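Local atomic coordinates of Serine/threonine-protein kinase/endoribonuclease IRE1 (Saccharomyces cerevisiae, PDB entry 2BE1), a protein that senses unfolded proteins in the lumen of the endoplasmic reticulum and, once activated, splices HAC1 precursor mRNA to switch on the unfolded protein response. Residues D212-L224 with S227-F241. Residues are numbered along the deposited sequence; the frame is centred on the assembly and turned at random.
Sequences DGMCIAPFRDKSL and SDLDFRIARWVSPTF
C215 O takes a backbone bond from S227 N (2.9 Å), tying the residue just ahead of the first strand to the end of the middle one in a small antiparallel meander of the lumenal sensor domain of IRE1: strands 216-219, 223-227 and 234-237, joined by a tight turn and then a longer loop. On the same residue, CB packs against L229 CD1. Next along, I216 sends CD1 obliquely against the W236 indole, 3.6 Å from CH2; the indole NE1, in the five-membered ring, donates to the R27 carbonyl. F219 meets V237 more loosely, CG1 lying at the ring edge. Closing the turn, K222 O accepts from F241 N at 2.9 Å. L224 is held at both its N and its O by S238: its N points almost straight (177°) at S238 OG, 2.6 Å away, while its O receives S238 N in the carbonyl plane. With chi1 of 76°, the S238 hydroxyl sits between its own N and carbonyl carbon, where it also donates to P239 O on a lone pair. Were S238 an alanine, L224 N would probably lose its acceptor and P239 O this donor. The L224 side chain crosses F241 at about a right angle, and its CB lies in plane at the W236 ring edge, 3.7 Å from CZ3.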
# COMPACT_ATOMS: atom_id res chain seq x y z
N ASP A 212 25.23 -10.13 22.16
CA ASP A 212 26.30 -11.09 21.93
C ASP A 212 27.61 -10.43 21.63
O ASP A 212 27.65 -9.36 21.07
CB ASP A 212 25.90 -11.77 20.65
CG ASP A 212 26.16 -13.13 20.69
OD1 ASP A 212 26.94 -13.41 21.58
OD2 ASP A 212 25.60 -13.90 19.90
N GLY A 213 28.72 -11.06 21.89
CA GLY A 213 29.92 -10.49 21.24
C GLY A 213 29.82 -10.53 19.70
O GLY A 213 30.26 -9.60 18.99
N MET A 214 29.20 -11.62 19.23
CA MET A 214 29.05 -12.01 17.82
C MET A 214 28.48 -10.92 16.95
O MET A 214 28.14 -9.81 17.40
CB MET A 214 28.18 -13.29 17.64
CG MET A 214 28.92 -14.63 17.63
SD MET A 214 30.60 -14.49 16.95
CE MET A 214 31.53 -13.88 18.41
N CYS A 215 28.30 -11.28 15.69
CA CYS A 215 28.11 -10.29 14.68
C CYS A 215 28.20 -11.00 13.29
O CYS A 215 29.30 -11.34 12.81
CB CYS A 215 29.25 -9.31 14.91
SG CYS A 215 29.60 -8.48 13.47
N ILE A 216 27.06 -11.31 12.68
CA ILE A 216 27.15 -12.26 11.61
C ILE A 216 26.63 -11.56 10.36
O ILE A 216 25.86 -10.64 10.50
CB ILE A 216 26.45 -13.60 11.93
CG1 ILE A 216 25.16 -13.59 11.21
CG2 ILE A 216 26.14 -13.86 13.41
CD1 ILE A 216 24.91 -14.86 10.55
N ALA A 217 27.09 -11.96 9.16
CA ALA A 217 26.77 -11.31 7.88
C ALA A 217 26.76 -12.29 6.70
O ALA A 217 27.36 -13.35 6.79
CB ALA A 217 27.76 -10.21 7.59
N PRO A 218 26.06 -11.96 5.58
CA PRO A 218 26.20 -12.75 4.38
C PRO A 218 27.55 -12.60 3.75
O PRO A 218 28.06 -11.50 3.62
CB PRO A 218 25.11 -12.19 3.45
CG PRO A 218 24.78 -11.04 3.93
CD PRO A 218 25.03 -10.95 5.37
N PHE A 219 28.07 -13.75 3.37
CA PHE A 219 29.44 -13.94 2.97
C PHE A 219 29.46 -14.78 1.71
O PHE A 219 28.40 -15.24 1.28
CB PHE A 219 30.20 -14.72 4.07
CG PHE A 219 31.71 -14.75 3.87
CD1 PHE A 219 32.42 -13.57 3.51
CD2 PHE A 219 32.42 -15.93 4.03
CE1 PHE A 219 33.81 -13.58 3.31
CE2 PHE A 219 33.81 -15.97 3.84
CZ PHE A 219 34.51 -14.79 3.49
N ARG A 220 30.66 -15.06 1.20
CA ARG A 220 30.85 -15.60 -0.16
C ARG A 220 30.22 -17.00 -0.31
O ARG A 220 30.07 -17.74 0.68
CB ARG A 220 32.31 -15.49 -0.57
CG ARG A 220 32.88 -16.62 -1.35
CD ARG A 220 33.86 -17.46 -0.51
NE ARG A 220 35.11 -16.73 -0.27
CZ ARG A 220 36.07 -17.12 0.60
NH1 ARG A 220 35.95 -18.26 1.31
NH2 ARG A 220 37.18 -16.37 0.76
N ASP A 221 29.77 -17.32 -1.52
CA ASP A 221 29.26 -18.66 -1.76
C ASP A 221 28.06 -19.02 -0.95
O ASP A 221 28.07 -20.06 -0.32
CB ASP A 221 30.34 -19.71 -1.50
CG ASP A 221 31.41 -19.75 -2.63
OD1 ASP A 221 31.09 -19.18 -3.74
OD2 ASP A 221 32.55 -20.32 -2.40
N LYS A 222 27.03 -18.18 -1.04
CA LYS A 222 25.78 -18.38 -0.27
C LYS A 222 26.10 -18.88 1.15
O LYS A 222 25.68 -20.01 1.54
CB LYS A 222 24.83 -19.37 -0.92
CG LYS A 222 24.53 -19.15 -2.37
CD LYS A 222 25.42 -20.05 -3.31
CE LYS A 222 24.84 -20.23 -4.74
NZ LYS A 222 23.36 -20.37 -4.65
N SER A 223 26.84 -18.07 1.91
CA SER A 223 27.14 -18.45 3.27
C SER A 223 27.00 -17.32 4.28
O SER A 223 26.91 -16.14 3.93
CB SER A 223 28.54 -18.94 3.35
OG SER A 223 29.37 -17.85 3.06
N LEU A 224 26.98 -17.70 5.54
CA LEU A 224 27.06 -16.72 6.62
C LEU A 224 28.44 -16.76 7.26
O LEU A 224 28.99 -17.83 7.55
CB LEU A 224 25.97 -16.97 7.69
CG LEU A 224 24.59 -16.29 7.54
CD1 LEU A 224 24.43 -15.34 6.35
CD2 LEU A 224 23.40 -17.28 7.58
N SER A 227 31.79 -12.85 12.74
CA SER A 227 33.04 -12.40 13.33
C SER A 227 32.84 -11.72 14.71
O SER A 227 31.72 -11.28 15.07
CB SER A 227 33.68 -11.44 12.37
OG SER A 227 32.77 -10.38 12.14
N ASP A 228 33.93 -11.63 15.46
CA ASP A 228 33.88 -10.97 16.75
C ASP A 228 33.79 -9.49 16.54
O ASP A 228 34.22 -8.94 15.50
CB ASP A 228 35.07 -11.31 17.66
CG ASP A 228 36.23 -10.37 17.48
OD1 ASP A 228 36.83 -10.33 16.38
OD2 ASP A 228 36.57 -9.69 18.48
N LEU A 229 33.22 -8.84 17.55
CA LEU A 229 32.92 -7.44 17.43
C LEU A 229 34.12 -6.54 17.71
O LEU A 229 34.35 -5.54 17.00
CB LEU A 229 31.73 -7.09 18.30
CG LEU A 229 31.15 -5.85 17.63
CD1 LEU A 229 30.08 -6.28 16.61
CD2 LEU A 229 30.63 -4.83 18.66
N ASP A 230 34.90 -6.93 18.72
CA ASP A 230 36.07 -6.20 19.17
C ASP A 230 37.03 -5.89 18.07
O ASP A 230 37.16 -4.75 17.70
CB ASP A 230 36.83 -7.02 20.18
CG ASP A 230 36.39 -6.76 21.62
OD1 ASP A 230 37.12 -7.24 22.53
OD2 ASP A 230 35.34 -6.09 21.84
N PHE A 231 37.73 -6.92 17.60
CA PHE A 231 38.60 -6.85 16.41
C PHE A 231 38.23 -7.71 15.19
O PHE A 231 38.98 -8.56 14.81
CB PHE A 231 40.06 -7.13 16.76
CG PHE A 231 40.29 -7.63 18.18
CD1 PHE A 231 41.17 -6.92 19.03
CD2 PHE A 231 39.71 -8.81 18.64
CE1 PHE A 231 41.41 -7.35 20.30
CE2 PHE A 231 39.95 -9.25 19.94
CZ PHE A 231 40.80 -8.51 20.76
N ARG A 232 37.05 -7.49 14.65
CA ARG A 232 36.59 -8.09 13.43
C ARG A 232 37.33 -9.35 12.95
O ARG A 232 37.98 -9.32 11.91
CB ARG A 232 36.68 -7.01 12.35
CG ARG A 232 36.00 -5.71 12.71
CD ARG A 232 34.62 -6.03 13.20
NE ARG A 232 33.70 -6.28 12.08
CZ ARG A 232 32.38 -6.51 12.21
NH1 ARG A 232 31.83 -6.54 13.44
NH2 ARG A 232 31.60 -6.70 11.13
N ILE A 233 37.24 -10.45 13.69
CA ILE A 233 37.91 -11.69 13.27
C ILE A 233 36.95 -12.87 13.19
O ILE A 233 36.19 -13.10 14.15
CB ILE A 233 39.08 -12.07 14.14
CG1 ILE A 233 40.30 -11.23 13.77
CG2 ILE A 233 39.44 -13.53 13.93
CD1 ILE A 233 41.22 -10.91 14.90
N ALA A 234 37.03 -13.60 12.05
CA ALA A 234 36.12 -14.67 11.63
C ALA A 234 36.11 -15.73 12.68
O ALA A 234 37.17 -16.20 13.09
CB ALA A 234 36.59 -15.24 10.36
N ARG A 235 34.91 -16.09 13.12
CA ARG A 235 34.78 -17.15 14.10
C ARG A 235 34.09 -18.32 13.52
O ARG A 235 34.61 -19.42 13.63
CB ARG A 235 34.07 -16.70 15.34
CG ARG A 235 34.62 -15.43 15.83
CD ARG A 235 36.01 -15.59 16.41
NE ARG A 235 36.55 -14.26 16.72
CZ ARG A 235 37.75 -14.01 17.23
NH1 ARG A 235 38.62 -14.98 17.51
NH2 ARG A 235 38.09 -12.75 17.45
N TRP A 236 32.95 -18.16 12.88
CA TRP A 236 32.44 -19.32 12.18
C TRP A 236 32.01 -18.97 10.77
O TRP A 236 31.72 -17.83 10.46
CB TRP A 236 31.41 -20.12 13.00
CG TRP A 236 30.17 -19.42 13.41
CD1 TRP A 236 29.77 -19.13 14.68
CD2 TRP A 236 29.13 -18.95 12.56
NE1 TRP A 236 28.55 -18.49 14.68
CE2 TRP A 236 28.14 -18.37 13.39
CE3 TRP A 236 28.94 -18.97 11.17
CZ2 TRP A 236 26.99 -17.81 12.88
CZ3 TRP A 236 27.77 -18.39 10.65
CH2 TRP A 236 26.82 -17.81 11.51
N VAL A 237 32.02 -19.96 9.88
CA VAL A 237 31.37 -19.81 8.58
C VAL A 237 30.25 -20.88 8.41
O VAL A 237 30.42 -22.04 8.73
CB VAL A 237 32.41 -19.83 7.44
CG1 VAL A 237 31.77 -19.60 6.11
CG2 VAL A 237 33.42 -18.78 7.67
N SER A 238 29.10 -20.48 7.92
CA SER A 238 27.98 -21.41 7.81
C SER A 238 28.13 -22.32 6.60
O SER A 238 28.95 -22.04 5.71
CB SER A 238 26.75 -20.59 7.55
OG SER A 238 26.79 -20.17 6.18
N PRO A 239 27.29 -23.37 6.51
CA PRO A 239 27.29 -24.16 5.30
C PRO A 239 26.57 -23.40 4.17
O PRO A 239 26.24 -22.21 4.36
CB PRO A 239 26.53 -25.43 5.70
CG PRO A 239 25.94 -25.21 6.98
CD PRO A 239 26.26 -23.82 7.44
N THR A 240 26.34 -24.04 3.02
CA THR A 240 25.71 -23.30 1.95
C THR A 240 24.22 -23.21 2.01
O THR A 240 23.53 -24.18 2.40
CB THR A 240 26.06 -23.78 0.62
OG1 THR A 240 27.35 -23.31 0.38
CG2 THR A 240 25.21 -23.06 -0.42
N PHE A 241 23.69 -22.06 1.63
CA PHE A 241 22.26 -21.94 1.55
C PHE A 241 21.88 -21.98 0.06
O PHE A 241 22.73 -21.62 -0.84
CB PHE A 241 21.83 -20.63 2.16
CG PHE A 241 22.11 -20.55 3.63
CD1 PHE A 241 23.31 -19.99 4.09
CD2 PHE A 241 21.14 -20.97 4.55
CE1 PHE A 241 23.53 -19.86 5.46
CE2 PHE A 241 21.33 -20.84 5.93
CZ PHE A 241 22.53 -20.29 6.40